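PDB 5DJS: tetratricopeptide TPR_2 repeat protein from Thermobaculum terrenum, which is of unconfirmed function but joins an array of tetratricopeptide-repeat helices to a glycosyltransferase family 41 module of the GT-B fold class, with uridine-5'-diphosphate bound in the model. Local coordinates for residues H188-A192 against Y193-C197; Y143-P146 against L147-V150; P372-S375 against S376-M379; P74-A77 against S78-Y81; S28-A31 against C32-L36. The protein carries 1 engineered substitution. All blocks are in the same frame, centred on the assembly; numbering follows the deposited sequence. Where two conformers were deposited one is given.

Interaction 1 (H188-A192 against Y193-C197)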
loop_
_atom_site.group_PDB
_atom_site.type_symbol
_atom_site.label_atom_id
_atom_site.label_comp_id
_atom_site.label_asym_id
_atom_site.label_seq_id
_atom_site.Cartn_x
_atom_site.Cartn_y
_atom_site.Cartn_z
ATOM N N HIS A 188 -13.608 -1.261 -18.665
ATOM C CA HIS A 188 -13.636 0.098 -19.217
ATOM C C HIS A 188 -14.402 0.125 -20.541
ATOM O O HIS A 188 -14.115 -0.660 -21.434
ATOM C CB HIS A 188 -12.214 0.678 -19.411
ATOM C CG HIS A 188 -11.796 1.641 -18.347
ATOM N ND1 HIS A 188 -12.607 2.665 -17.910
ATOM C CD2 HIS A 188 -10.645 1.752 -17.647
ATOM C CE1 HIS A 188 -11.983 3.355 -16.974
ATOM N NE2 HIS A 188 -10.791 2.819 -16.795
ATOM N N ASP A 189 -15.371 1.031 -20.652
ATOM C CA ASP A 189 -16.155 1.192 -21.876
ATOM C C ASP A 189 -15.274 1.737 -23.017
ATOM O O ASP A 189 -14.900 2.918 -23.012
ATOM C CB ASP A 189 -17.340 2.134 -21.613
ATOM C CG ASP A 189 -18.324 2.197 -22.776
ATOM O OD1 ASP A 189 -18.175 1.422 -23.751
ATOM O OD2 ASP A 189 -19.252 3.038 -22.711
ATOM N N ARG A 190 -14.952 0.870 -23.977
ATOM C CA ARG A 190 -14.085 1.226 -25.101
ATOM C C ARG A 190 -14.692 2.208 -26.105
ATOM O O ARG A 190 -13.956 2.803 -26.890
ATOM C CB ARG A 190 -13.606 -0.025 -25.838
ATOM C CG ARG A 190 -12.162 -0.392 -25.531
ATOM C CD ARG A 190 -11.904 -0.446 -24.033
ATOM N NE ARG A 190 -10.590 -1.003 -23.727
ATOM C CZ ARG A 190 -10.256 -1.519 -22.548
ATOM N NH1 ARG A 190 -11.146 -1.554 -21.560
ATOM N NH2 ARG A 190 -9.037 -2.012 -22.358
ATOM N N THR A 191 -16.017 2.373 -26.097
ATOM C CA THR A 191 -16.673 3.389 -26.941
ATOM C C THR A 191 -16.226 4.796 -26.493
ATOM O O THR A 191 -15.943 5.661 -27.330
ATOM C CB THR A 191 -18.233 3.298 -26.939
ATOM O OG1 THR A 191 -18.751 3.563 -25.628
ATOM C CG2 THR A 191 -18.731 1.914 -27.426
ATOM N N ALA A 192 -16.127 4.986 -25.172
ATOM C CA ALA A 192 -15.857 6.294 -24.555
ATOM C C ALA A 192 -14.451 6.470 -23.933
ATOM O O ALA A 192 -14.081 7.600 -23.598
ATOM C CB ALA A 192 -16.926 6.588 -23.508
ATOM N N TYR A 193 -13.687 5.382 -23.768
ATOM C CA TYR A 193 -12.376 5.431 -23.102
ATOM C C TYR A 193 -11.367 4.499 -23.760
ATOM O O TYR A 193 -11.738 3.487 -24.329
ATOM C CB TYR A 193 -12.509 5.072 -21.617
ATOM C CG TYR A 193 -13.406 6.014 -20.852
ATOM C CD1 TYR A 193 -12.918 7.213 -20.354
ATOM C CD2 TYR A 193 -14.761 5.720 -20.659
ATOM C CE1 TYR A 193 -13.743 8.097 -19.666
ATOM C CE2 TYR A 193 -15.602 6.599 -19.979
ATOM C CZ TYR A 193 -15.090 7.784 -19.482
ATOM O OH TYR A 193 -15.918 8.657 -18.812
ATOM N N GLU A 194 -10.088 4.851 -23.689
ATOM C CA GLU A 194 -9.015 3.987 -24.184
ATOM C C GLU A 194 -7.911 3.877 -23.137
ATOM O O GLU A 194 -7.521 4.879 -22.539
ATOM C CB GLU A 194 -8.443 4.535 -25.485
ATOM C CG GLU A 194 -7.425 3.600 -26.124
ATOM C CD GLU A 194 -6.868 4.145 -27.406
ATOM O OE1 GLU A 194 -7.049 5.366 -27.683
ATOM O OE2 GLU A 194 -6.227 3.358 -28.140
ATOM N N VAL A 195 -7.377 2.673 -22.964
ATOM C CA VAL A 195 -6.563 2.351 -21.794
ATOM C C VAL A 195 -5.083 2.127 -22.134
ATOM O O VAL A 195 -4.716 1.130 -22.778
ATOM C CB VAL A 195 -7.147 1.134 -21.035
ATOM C CG1 VAL A 195 -6.283 0.774 -19.834
ATOM C CG2 VAL A 195 -8.571 1.423 -20.563
ATOM N N TYR A 196 -4.261 3.074 -21.674
ATOM C CA TYR A 196 -2.804 2.991 -21.697
ATOM C C TYR A 196 -2.345 2.629 -20.290
ATOM O O TYR A 196 -2.851 3.173 -19.311
ATOM C CB TYR A 196 -2.197 4.349 -22.087
ATOM C CG TYR A 196 -2.383 4.748 -23.546
ATOM C CD1 TYR A 196 -3.651 5.022 -24.066
ATOM C CD2 TYR A 196 -1.288 4.872 -24.405
ATOM C CE1 TYR A 196 -3.825 5.387 -25.392
ATOM C CE2 TYR A 196 -1.457 5.236 -25.736
ATOM C CZ TYR A 196 -2.730 5.491 -26.224
ATOM O OH TYR A 196 -2.929 5.853 -27.538
ATOM N N CYS A 197 -1.397 1.711 -20.177
ATOM C CA CYS A 197 -0.769 1.402 -18.881
ATOM C C CYS A 197 0.701 1.745 -18.972
ATOM O O CYS A 197 1.316 1.491 -19.983
ATOM C CB CYS A 197 -0.942 -0.066 -18.527
ATOM S SG CYS A 197 -2.570 -0.411 -17.846
#
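Tyr193, the first residue of the strand, turns back on the loop that leads into it. Its backbone N makes a weak, bent bond to Asp189 O (2.8 Å), an oxygen that also accepts from Ala192 N (3.2 Å), so one carbonyl oxygen takes both amides of the turn, that of Tyr193 only weakly. With CG lying beside the backbone N (chi1 -61°), the phenol ring folds back over its own entry peptide: Ala192 O lies over one ring face, and Ala192 CB reaches Tyr193 CD2 at 3.7 Å. A small methyl suits this place, where a broad ring must settle close to the chain. The rings of His188 and Tyr193 meet obliquely, their centroids 5.8 Å apart and their planes at 37°. Tyr193 O is approached by the CA-H of Arg190, with CA and O 3.3 Å apart.

Val195 is the next residue to face the loop. Its CG2 branch touches His188 CD2 at 3.6 Å and comes against one face of the Arg190 guanidinium, offset toward the rim. Valine suits the place because its branch can lie against two flat groups by apolar contact alone. Arg190 is modelled in two positions and so is less certain; in the one given, NH1 donates to His188 O (3.1 Å) and also to Ile185 O of helix 176-187.

Glu509 of helix 479-521 accepts from His188 ND1, while Asp216 pairs with Arg190 NE and also receives Val195 N. The turn therefore links helix 176-187 to the outermost strand 193-199 of the parallel sheet, beside strand 163-169 and against helix 479-521.

Interaction 2 (Y143-P146 against L147-V150)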
loop_
_atom_site.group_PDB
_atom_site.type_symbol
_atom_site.label_atom_id
_atom_site.label_comp_id
_atom_site.label_asym_id
_atom_site.label_seq_id
_atom_site.Cartn_x
_atom_site.Cartn_y
_atom_site.Cartn_z
ATOM N N TYR A 143 10.547 19.375 -4.560
ATOM C CA TYR A 143 10.837 18.451 -5.673
ATOM C C TYR A 143 9.826 18.402 -6.822
ATOM O O TYR A 143 10.142 17.878 -7.892
ATOM C CB TYR A 143 11.049 17.037 -5.115
ATOM C CG TYR A 143 12.066 16.995 -4.001
ATOM C CD1 TYR A 143 13.371 17.465 -4.204
ATOM C CD2 TYR A 143 11.728 16.517 -2.735
ATOM C CE1 TYR A 143 14.306 17.446 -3.173
ATOM C CE2 TYR A 143 12.652 16.496 -1.707
ATOM C CZ TYR A 143 13.929 16.957 -1.919
ATOM O OH TYR A 143 14.783 16.901 -0.852
ATOM N N ALA A 144 8.632 18.952 -6.619
ATOM C CA ALA A 144 7.525 18.772 -7.561
ATOM C C ALA A 144 7.033 20.086 -8.141
ATOM O O ALA A 144 7.045 20.265 -9.355
ATOM C CB ALA A 144 6.380 18.047 -6.877
ATOM N N ASP A 145 6.592 20.995 -7.276
ATOM C CA ASP A 145 5.995 22.269 -7.708
ATOM C C ASP A 145 6.896 23.180 -8.571
ATOM O O ASP A 145 6.383 23.893 -9.430
ATOM C CB ASP A 145 5.443 23.044 -6.502
ATOM C CG ASP A 145 4.236 22.352 -5.848
ATOM O OD1 ASP A 145 3.798 21.269 -6.325
ATOM O OD2 ASP A 145 3.724 22.899 -4.846
ATOM N N PRO A 146 8.227 23.167 -8.352
ATOM C CA PRO A 146 9.122 23.873 -9.279
ATOM C C PRO A 146 8.984 23.459 -10.740
ATOM O O PRO A 146 9.122 24.304 -11.622
ATOM C CB PRO A 146 10.517 23.515 -8.752
ATOM C CG PRO A 146 10.312 23.414 -7.276
ATOM C CD PRO A 146 8.931 22.820 -7.100
ATOM N N LEU A 147 8.706 22.182 -10.984
ATOM C CA LEU A 147 8.527 21.657 -12.344
ATOM C C LEU A 147 7.144 21.943 -12.990
ATOM O O LEU A 147 6.982 21.768 -14.203
ATOM C CB LEU A 147 8.779 20.145 -12.345
ATOM C CG LEU A 147 10.173 19.657 -11.942
ATOM C CD1 LEU A 147 10.196 18.151 -11.740
ATOM C CD2 LEU A 147 11.199 20.041 -12.997
ATOM N N THR A 148 6.164 22.389 -12.200
ATOM C CA THR A 148 4.769 22.418 -12.634
ATOM C C THR A 148 4.375 23.708 -13.357
ATOM O O THR A 148 4.427 24.778 -12.750
ATOM C CB THR A 148 3.814 22.208 -11.420
ATOM O OG1 THR A 148 4.167 21.006 -10.723
ATOM C CG2 THR A 148 2.356 22.116 -11.870
ATOM N N PRO A 149 3.934 23.607 -14.635
ATOM C CA PRO A 149 3.397 24.799 -15.295
ATOM C C PRO A 149 1.961 25.068 -14.855
ATOM O O PRO A 149 1.361 24.252 -14.141
ATOM C CB PRO A 149 3.444 24.421 -16.773
ATOM C CG PRO A 149 3.179 22.954 -16.774
ATOM C CD PRO A 149 3.789 22.415 -15.500
ATOM N N VAL A 150 1.417 26.193 -15.305
ATOM C CA VAL A 150 0.037 26.583 -14.992
ATOM C C VAL A 150 -0.893 25.666 -15.821
ATOM O O VAL A 150 -0.491 25.199 -16.889
ATOM C CB VAL A 150 -0.199 28.094 -15.300
ATOM C CG1 VAL A 150 -1.587 28.554 -14.856
ATOM C CG2 VAL A 150 0.858 28.974 -14.623
#
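Leu147 and Thr148 close two overlapping turns on Ala144 and Asp145. Leu147 N donates to Ala144 O at 3.0 Å, and Thr148 N to Asp145 O at 3.2 Å with an N-H...O angle of 161°. Both bonds span three residues.

This is the compact side. Leu147 CB lies 3.5 Å from Ala144 O, and its CD1 branch extends back to 3.9 Å from Tyr143 O. Thr148 OG1, held beside its own backbone N (chi1 -54°), lies 3.3 Å from Ala144 O, and its hydrogen bond goes to Ala257 O. The CB of Asp145 leaves the backbone away from residues 147-150, and OD1 accepts from Arg277 N; a short acidic chain suits a residue whose backbone and side chain serve different partners.

The loose side belongs to Pro146, exposed to solvent. It is the second residue of the turn 145-148, where its fixed phi fits and its lack of an N-H costs nothing to the two turn bonds. The whole lies in the loop between helix 129-143 and strand 163-169, with Leu147 resting on Ala257 of helix 253-257 and on Arg258 just beyond it.

Interaction 3 (P372-S375 against S376-M379)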
loop_
_atom_site.group_PDB
_atom_site.type_symbol
_atom_site.label_atom_id
_atom_site.label_comp_id
_atom_site.label_asym_id
_atom_site.label_seq_id
_atom_site.Cartn_x
_atom_site.Cartn_y
_atom_site.Cartn_z
ATOM N N PRO A 372 12.346 -15.579 14.237
ATOM C CA PRO A 372 12.117 -15.669 15.688
ATOM C C PRO A 372 12.259 -14.376 16.477
ATOM O O PRO A 372 11.579 -14.225 17.489
ATOM C CB PRO A 372 13.159 -16.691 16.139
ATOM C CG PRO A 372 13.236 -17.619 14.987
ATOM C CD PRO A 372 13.144 -16.729 13.769
ATOM N N VAL A 373 13.095 -13.451 16.007
ATOM C CA VAL A 373 13.334 -12.191 16.729
ATOM C C VAL A 373 12.078 -11.319 16.741
ATOM O O VAL A 373 11.718 -10.757 17.785
ATOM C CB VAL A 373 14.477 -11.343 16.111
ATOM C CG1 VAL A 373 14.788 -10.145 17.015
ATOM C CG2 VAL A 373 15.746 -12.161 15.886
ATOM N N THR A 374 11.431 -11.205 15.576
ATOM C CA THR A 374 10.268 -10.323 15.412
ATOM C C THR A 374 8.974 -10.947 15.992
ATOM O O THR A 374 8.127 -10.223 16.526
ATOM C CB THR A 374 10.080 -9.889 13.937
ATOM O OG1 THR A 374 9.787 -11.029 13.140
ATOM C CG2 THR A 374 11.343 -9.246 13.384
ATOM N N SER A 375 8.829 -12.272 15.903
ATOM C CA SER A 375 7.710 -12.973 16.573
ATOM C C SER A 375 7.867 -12.982 18.098
ATOM O O SER A 375 6.888 -12.776 18.823
ATOM C CB SER A 375 7.528 -14.402 16.046
ATOM O OG SER A 375 8.724 -15.144 16.153
ATOM N N SER A 376 9.089 -13.196 18.581
ATOM C CA SER A 376 9.375 -13.098 20.022
ATOM C C SER A 376 9.033 -11.722 20.580
ATOM O O SER A 376 8.331 -11.630 21.599
ATOM C CB SER A 376 10.839 -13.424 20.334
ATOM O OG SER A 376 11.105 -14.797 20.100
ATOM N N ARG A 377 9.498 -10.668 19.895
ATOM C CA ARG A 377 9.212 -9.284 20.310
ATOM C C ARG A 377 7.699 -9.004 20.396
ATOM O O ARG A 377 7.246 -8.291 21.293
ATOM C CB ARG A 377 9.882 -8.257 19.375
ATOM C CG ARG A 377 9.934 -6.839 19.961
ATOM C CD ARG A 377 10.342 -5.761 18.968
ATOM N NE ARG A 377 9.414 -5.702 17.836
ATOM C CZ ARG A 377 9.640 -6.179 16.603
ATOM N NH1 ARG A 377 10.797 -6.758 16.266
ATOM N NH2 ARG A 377 8.689 -6.065 15.678
ATOM N N LEU A 378 6.934 -9.585 19.475
ATOM C CA LEU A 378 5.474 -9.427 19.443
ATOM C C LEU A 378 4.810 -10.208 20.591
ATOM O O LEU A 378 3.907 -9.685 21.265
ATOM C CB LEU A 378 4.919 -9.857 18.064
ATOM C CG LEU A 378 3.872 -9.007 17.318
ATOM C CD1 LEU A 378 3.937 -7.506 17.592
ATOM C CD2 LEU A 378 3.994 -9.265 15.815
ATOM N N MET A 379 5.262 -11.450 20.807
ATOM C CA MET A 379 4.827 -12.257 21.963
ATOM C C MET A 379 5.108 -11.548 23.283
ATOM O O MET A 379 4.234 -11.471 24.149
ATOM C CB MET A 379 5.520 -13.628 21.977
ATOM C CG MET A 379 5.053 -14.582 20.889
ATOM S SD MET A 379 6.050 -16.093 20.863
ATOM C CE MET A 379 5.454 -16.892 22.335
#
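The Arg377 guanidinium carries Thr374 O over one face, 4.1 Å above its plane and displaced toward the rim, while Val373 O approaches it obliquely. Its NH1 also lies 3.8 Å from Thr374 CG2, the two side chains crossing obliquely. Arg377 reaches this place by running back along its helix: CG stands opposite the backbone N (chi1 -165°), and a bend at chi3 (60°) folds the end over the preceding turn. Long and flexible, arginine can bring NH1 back over Thr374 while NH2 makes a weak bond to Ser90 O and the chain touches Gln92, both from the repeat region.

The carbonyl of Pro372 is the other flat group. Ser376 N (2.9 Å) and Ser376 OG (2.7 Å) both donate to its oxygen, coming from opposite faces of the carbonyl plane. Serine suits this position because its hydroxyl, one carbon out, can swing back onto the same acceptor as its own amide. Proline likewise fits the first turn, where a backbone N-H would have no helical partner.

Helical bonds continue with Arg377 N to Val373 O (3.1 Å) and Met379 N to Ser375 O (2.9 Å). The buried Leu378 packs on Leu339 and Leu369, within the beta-alpha-beta unit that helix 372-383 forms with strands 361-365 and 392-395. Thr374 OG1 and Ser375 OG bond to Asp371 O. All three hydroxyls are thus satisfied by backbone oxygens in the helix's first turn or just before it, and Pro372 O is gripped by two donors from a single residue.

Interaction 4 (P74-A77 against S78-Y81)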
loop_
_atom_site.group_PDB
_atom_site.type_symbol
_atom_site.label_atom_id
_atom_site.label_comp_id
_atom_site.label_asym_id
_atom_site.label_seq_id
_atom_site.Cartn_x
_atom_site.Cartn_y
_atom_site.Cartn_z
ATOM N N PRO A 74 28.969 5.404 8.584
ATOM C CA PRO A 74 27.807 6.098 9.177
ATOM C C PRO A 74 27.437 7.436 8.575
ATOM O O PRO A 74 26.400 7.987 8.942
ATOM C CB PRO A 74 28.236 6.319 10.628
ATOM C CG PRO A 74 29.718 6.369 10.560
ATOM C CD PRO A 74 30.089 5.338 9.539
ATOM N N GLY A 75 28.280 7.969 7.699
ATOM C CA GLY A 75 27.965 9.199 6.973
ATOM C C GLY A 75 27.084 8.996 5.757
ATOM O O GLY A 75 26.536 9.971 5.230
ATOM N N GLU A 76 26.946 7.744 5.309
ATOM C CA GLU A 76 26.224 7.419 4.072
ATOM C C GLU A 76 24.738 7.377 4.377
ATOM O O GLU A 76 24.286 6.483 5.063
ATOM C CB GLU A 76 26.741 6.090 3.484
ATOM C CG GLU A 76 25.988 5.539 2.272
ATOM C CD GLU A 76 25.791 6.554 1.169
ATOM O OE1 GLU A 76 26.802 7.070 0.661
ATOM O OE2 GLU A 76 24.626 6.833 0.815
ATOM N N ALA A 77 24.000 8.366 3.871
ATOM C CA ALA A 77 22.564 8.527 4.130
ATOM C C ALA A 77 21.688 7.368 3.652
ATOM O O ALA A 77 20.682 7.059 4.302
ATOM C CB ALA A 77 22.057 9.819 3.498
ATOM N N SER A 78 22.035 6.748 2.524
ATOM C CA SER A 78 21.195 5.680 1.962
ATOM C C SER A 78 21.146 4.436 2.853
ATOM O O SER A 78 20.150 3.726 2.859
ATOM C CB SER A 78 21.628 5.302 0.536
ATOM O OG SER A 78 22.894 4.661 0.515
ATOM N N TYR A 79 22.211 4.190 3.610
ATOM C CA TYR A 79 22.260 3.060 4.539
ATOM C C TYR A 79 21.294 3.282 5.701
ATOM O O TYR A 79 20.641 2.335 6.155
ATOM C CB TYR A 79 23.679 2.840 5.086
ATOM C CG TYR A 79 24.773 2.533 4.057
ATOM C CD1 TYR A 79 24.489 2.350 2.698
ATOM C CD2 TYR A 79 26.099 2.397 4.461
ATOM C CE1 TYR A 79 25.491 2.070 1.784
ATOM C CE2 TYR A 79 27.104 2.115 3.546
ATOM C CZ TYR A 79 26.791 1.950 2.208
ATOM O OH TYR A 79 27.775 1.664 1.287
ATOM N N HIS A 80 21.212 4.531 6.171
ATOM C CA HIS A 80 20.210 4.931 7.167
ATOM C C HIS A 80 18.790 4.868 6.626
ATOM O O HIS A 80 17.896 4.393 7.321
ATOM C CB HIS A 80 20.481 6.336 7.693
ATOM C CG HIS A 80 21.743 6.445 8.490
ATOM N ND1 HIS A 80 21.801 6.160 9.838
ATOM C CD2 HIS A 80 22.992 6.827 8.131
ATOM C CE1 HIS A 80 23.032 6.359 10.272
ATOM N NE2 HIS A 80 23.775 6.762 9.256
ATOM N N TYR A 81 18.593 5.346 5.398
ATOM C CA TYR A 81 17.285 5.291 4.726
ATOM C C TYR A 81 16.726 3.871 4.720
ATOM O O TYR A 81 15.640 3.620 5.225
ATOM C CB TYR A 81 17.394 5.826 3.288
ATOM C CG TYR A 81 16.205 5.528 2.401
ATOM C CD1 TYR A 81 14.937 6.007 2.720
ATOM C CD2 TYR A 81 16.351 4.771 1.234
ATOM C CE1 TYR A 81 13.843 5.740 1.905
ATOM C CE2 TYR A 81 15.264 4.495 0.416
ATOM C CZ TYR A 81 14.013 4.983 0.758
ATOM O OH TYR A 81 12.931 4.719 -0.038
#
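An N-cap begins helix 77-89: Glu76, just ahead of it, turns its carboxylate back to the first turn. Glu76 OE2 accepts from Ser78 N at 3.1 Å and from Ser78 OG at 2.8 Å, the two donors coming from opposite faces of the carboxylate plane. The amide uses the anti side of the oxygen, whereas the hydroxyl comes from above the plane. Ser78 OG sits between its own N and carbonyl carbon (chi1 69°), which lets one small residue give both bonds. A negative group here probably gains from the helix dipole as well, which is positive at this end.

Glu76 CG, anti to the backbone N (chi1 174°), lies over the middle of the Tyr79 ring, a CH-pi contact 3.4 Å from the centroid, and the bend at chi2 (50°) then brings the carboxylate round to Ser78. Tyrosine offers a broad face here while its OH bonds to Ser43 OG.

This is the passage from one tetratricopeptide repeat to the next, and Pro74 matches the proline common near the end of such a repeat. Its carbonyl is picked up by the next helix: His80 NE2 donates to Pro74 O at 2.9 Å, with the oxygen near the imidazole plane, while His80 CD2 lies 3.3 Å from Glu76 O. Histidine suits the site because its flat ring can span the connection and end in an N-H. The His80 side chain also touches Leu106 and Ala103 of helix 93-106 and Val70 of helix 59-72.

Regular helical bonding takes over with Tyr81 N to Ala77 O at 2.9 Å; the small Ala77 is buried against Leu106 and Tyr110.

Interaction 5 (S28-A31 against C32-L36)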
loop_
_atom_site.group_PDB
_atom_site.type_symbol
_atom_site.label_atom_id
_atom_site.label_comp_id
_atom_site.label_asym_id
_atom_site.label_seq_id
_atom_site.Cartn_x
_atom_site.Cartn_y
_atom_site.Cartn_z
ATOM N N SER A 28 21.676 -11.170 -7.826
ATOM C CA SER A 28 22.279 -10.029 -7.118
ATOM C C SER A 28 22.794 -10.442 -5.735
ATOM O O SER A 28 23.890 -10.052 -5.336
ATOM C CB SER A 28 21.283 -8.875 -6.979
ATOM O OG SER A 28 21.910 -7.713 -6.459
ATOM N N GLU A 29 21.991 -11.230 -5.019
ATOM C CA GLU A 29 22.379 -11.789 -3.723
ATOM C C GLU A 29 23.685 -12.580 -3.814
ATOM O O GLU A 29 24.610 -12.331 -3.048
ATOM C CB GLU A 29 21.262 -12.687 -3.155
ATOM C CG GLU A 29 21.658 -13.491 -1.914
ATOM C CD GLU A 29 20.561 -14.407 -1.397
ATOM O OE1 GLU A 29 19.949 -15.136 -2.203
ATOM O OE2 GLU A 29 20.330 -14.418 -0.170
ATOM N N ARG A 30 23.759 -13.538 -4.736
ATOM C CA ARG A 30 24.921 -14.439 -4.787
ATOM C C ARG A 30 26.206 -13.680 -5.167
ATOM O O ARG A 30 27.301 -14.031 -4.709
ATOM C CB ARG A 30 24.655 -15.692 -5.665
ATOM C CG ARG A 30 25.125 -15.673 -7.124
ATOM C CD ARG A 30 25.006 -17.058 -7.771
ATOM N NE ARG A 30 23.621 -17.536 -7.805
ATOM C CZ ARG A 30 22.719 -17.264 -8.756
ATOM N NH1 ARG A 30 23.018 -16.510 -9.817
ATOM N NH2 ARG A 30 21.489 -17.761 -8.643
ATOM N N ALA A 31 26.056 -12.633 -5.977
ATOM C CA ALA A 31 27.160 -11.727 -6.308
ATOM C C ALA A 31 27.617 -10.905 -5.097
ATOM O O ALA A 31 28.815 -10.701 -4.903
ATOM C CB ALA A 31 26.759 -10.802 -7.449
ATOM N N CYS A 32 26.662 -10.427 -4.297
ATOM C CA CYS A 32 26.973 -9.738 -3.030
ATOM C C CYS A 32 27.727 -10.626 -2.034
ATOM O O CYS A 32 28.611 -10.147 -1.335
ATOM C CB CYS A 32 25.712 -9.213 -2.345
ATOM S SG CYS A 32 25.015 -7.707 -3.034
ATOM N N TRP A 33 27.363 -11.904 -1.955
ATOM C CA TRP A 33 28.092 -12.853 -1.103
ATOM C C TRP A 33 29.525 -13.037 -1.589
ATOM O O TRP A 33 30.443 -13.076 -0.769
ATOM C CB TRP A 33 27.374 -14.219 -0.984
ATOM C CG TRP A 33 26.151 -14.176 -0.087
ATOM C CD1 TRP A 33 24.865 -14.444 -0.448
ATOM C CD2 TRP A 33 26.108 -13.817 1.308
ATOM N NE1 TRP A 33 24.019 -14.285 0.633
ATOM C CE2 TRP A 33 24.755 -13.901 1.721
ATOM C CE3 TRP A 33 27.080 -13.439 2.248
ATOM C CZ2 TRP A 33 24.349 -13.620 3.028
ATOM C CZ3 TRP A 33 26.674 -13.156 3.550
ATOM C CH2 TRP A 33 25.317 -13.252 3.928
ATOM N N ARG A 34 29.710 -13.122 -2.912
ATOM C CA ARG A 34 31.056 -13.247 -3.511
ATOM C C ARG A 34 31.977 -12.076 -3.158
ATOM O O ARG A 34 33.181 -12.266 -3.011
ATOM C CB ARG A 34 30.989 -13.433 -5.043
ATOM C CG ARG A 34 30.676 -14.858 -5.483
ATOM C CD ARG A 34 31.099 -15.145 -6.920
ATOM N NE ARG A 34 30.775 -16.529 -7.286
ATOM C CZ ARG A 34 29.598 -16.964 -7.759
ATOM N NH1 ARG A 34 28.570 -16.137 -7.974
ATOM N NH2 ARG A 34 29.446 -18.259 -8.032
ATOM N N VAL A 35 31.408 -10.882 -3.011
ATOM C CA VAL A 35 32.155 -9.707 -2.559
ATOM C C VAL A 35 32.556 -9.838 -1.085
ATOM O O VAL A 35 33.679 -9.494 -0.713
ATOM C CB VAL A 35 31.339 -8.408 -2.763
ATOM C CG1 VAL A 35 32.037 -7.200 -2.132
ATOM C CG2 VAL A 35 31.107 -8.153 -4.246
ATOM N N LEU A 36 31.635 -10.314 -0.248
ATOM C CA LEU A 36 31.903 -10.477 1.187
ATOM C C LEU A 36 32.854 -11.634 1.518
ATOM O O LEU A 36 33.482 -11.608 2.576
ATOM C CB LEU A 36 30.595 -10.629 1.973
ATOM C CG LEU A 36 29.630 -9.439 1.887
ATOM C CD1 LEU A 36 28.307 -9.788 2.537
ATOM C CD2 LEU A 36 30.197 -8.163 2.494
#
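Glu29 and Trp33 lie side by side, one turn apart on helix 25-38, which packs between helices 5-21 and 43-56 in the helical array at the N-terminal end of the chain. From its CB, which leaves the backbone away from residues 32-36, Glu29 sends CG opposite its own N (chi1 171°), and there the contact starts: CG is 3.6 Å from Trp33 NE1. CD follows at 4.0 Å from the same nitrogen. The chain stays extended beyond CG, and OE2 ends at the indole's edge, in its plane, 3.8 Å from NE1; its own polar partner is His53 NE2, by a weak bond. Glutamate fits because its CG can lie beside the indole N-H edge while the carboxylate goes on to the next helix.

Beneath, Trp33 N donates to Glu29 O at 3.0 Å, and Cys32 N to Ser28 O likewise at 3.0 Å. The buried, small Ser28, Ala31 and Cys32 probably let the two flanking helices come close, Ala31 touching His15 and Cys32 meeting Leu48 and Leu49.

On the exposed side Arg30 and Arg34 run alongside each other, guanidinium planes 64° apart. The tip of Arg34 touches the stem of Arg30: Arg34 NH1 lies 3.6 Å from Arg30 CG.

How the interactions relate
All five are local contacts, and none touches another. Interactions 4 and 5 belong to the helical array, their nearest atoms about 10 Å apart. Interaction 2 follows the helix 129-143, with nearest atoms about 11 Å from interaction 4. Interactions 1 and 3 lie in the two GT-B halves: residues 193-197 are on the outermost strand of one parallel sheet, and 372-379 lie on the helix between strands 361-365 and 392-395 of the other, the centres about 48 Å apart on opposite sides of the chain's centre. Interaction 3 comes within about 13 Å of the bound uridine-5'-diphosphate, measured from the Leu378 side chain, and through Arg377 also reaches the repeat region that contains interaction 4.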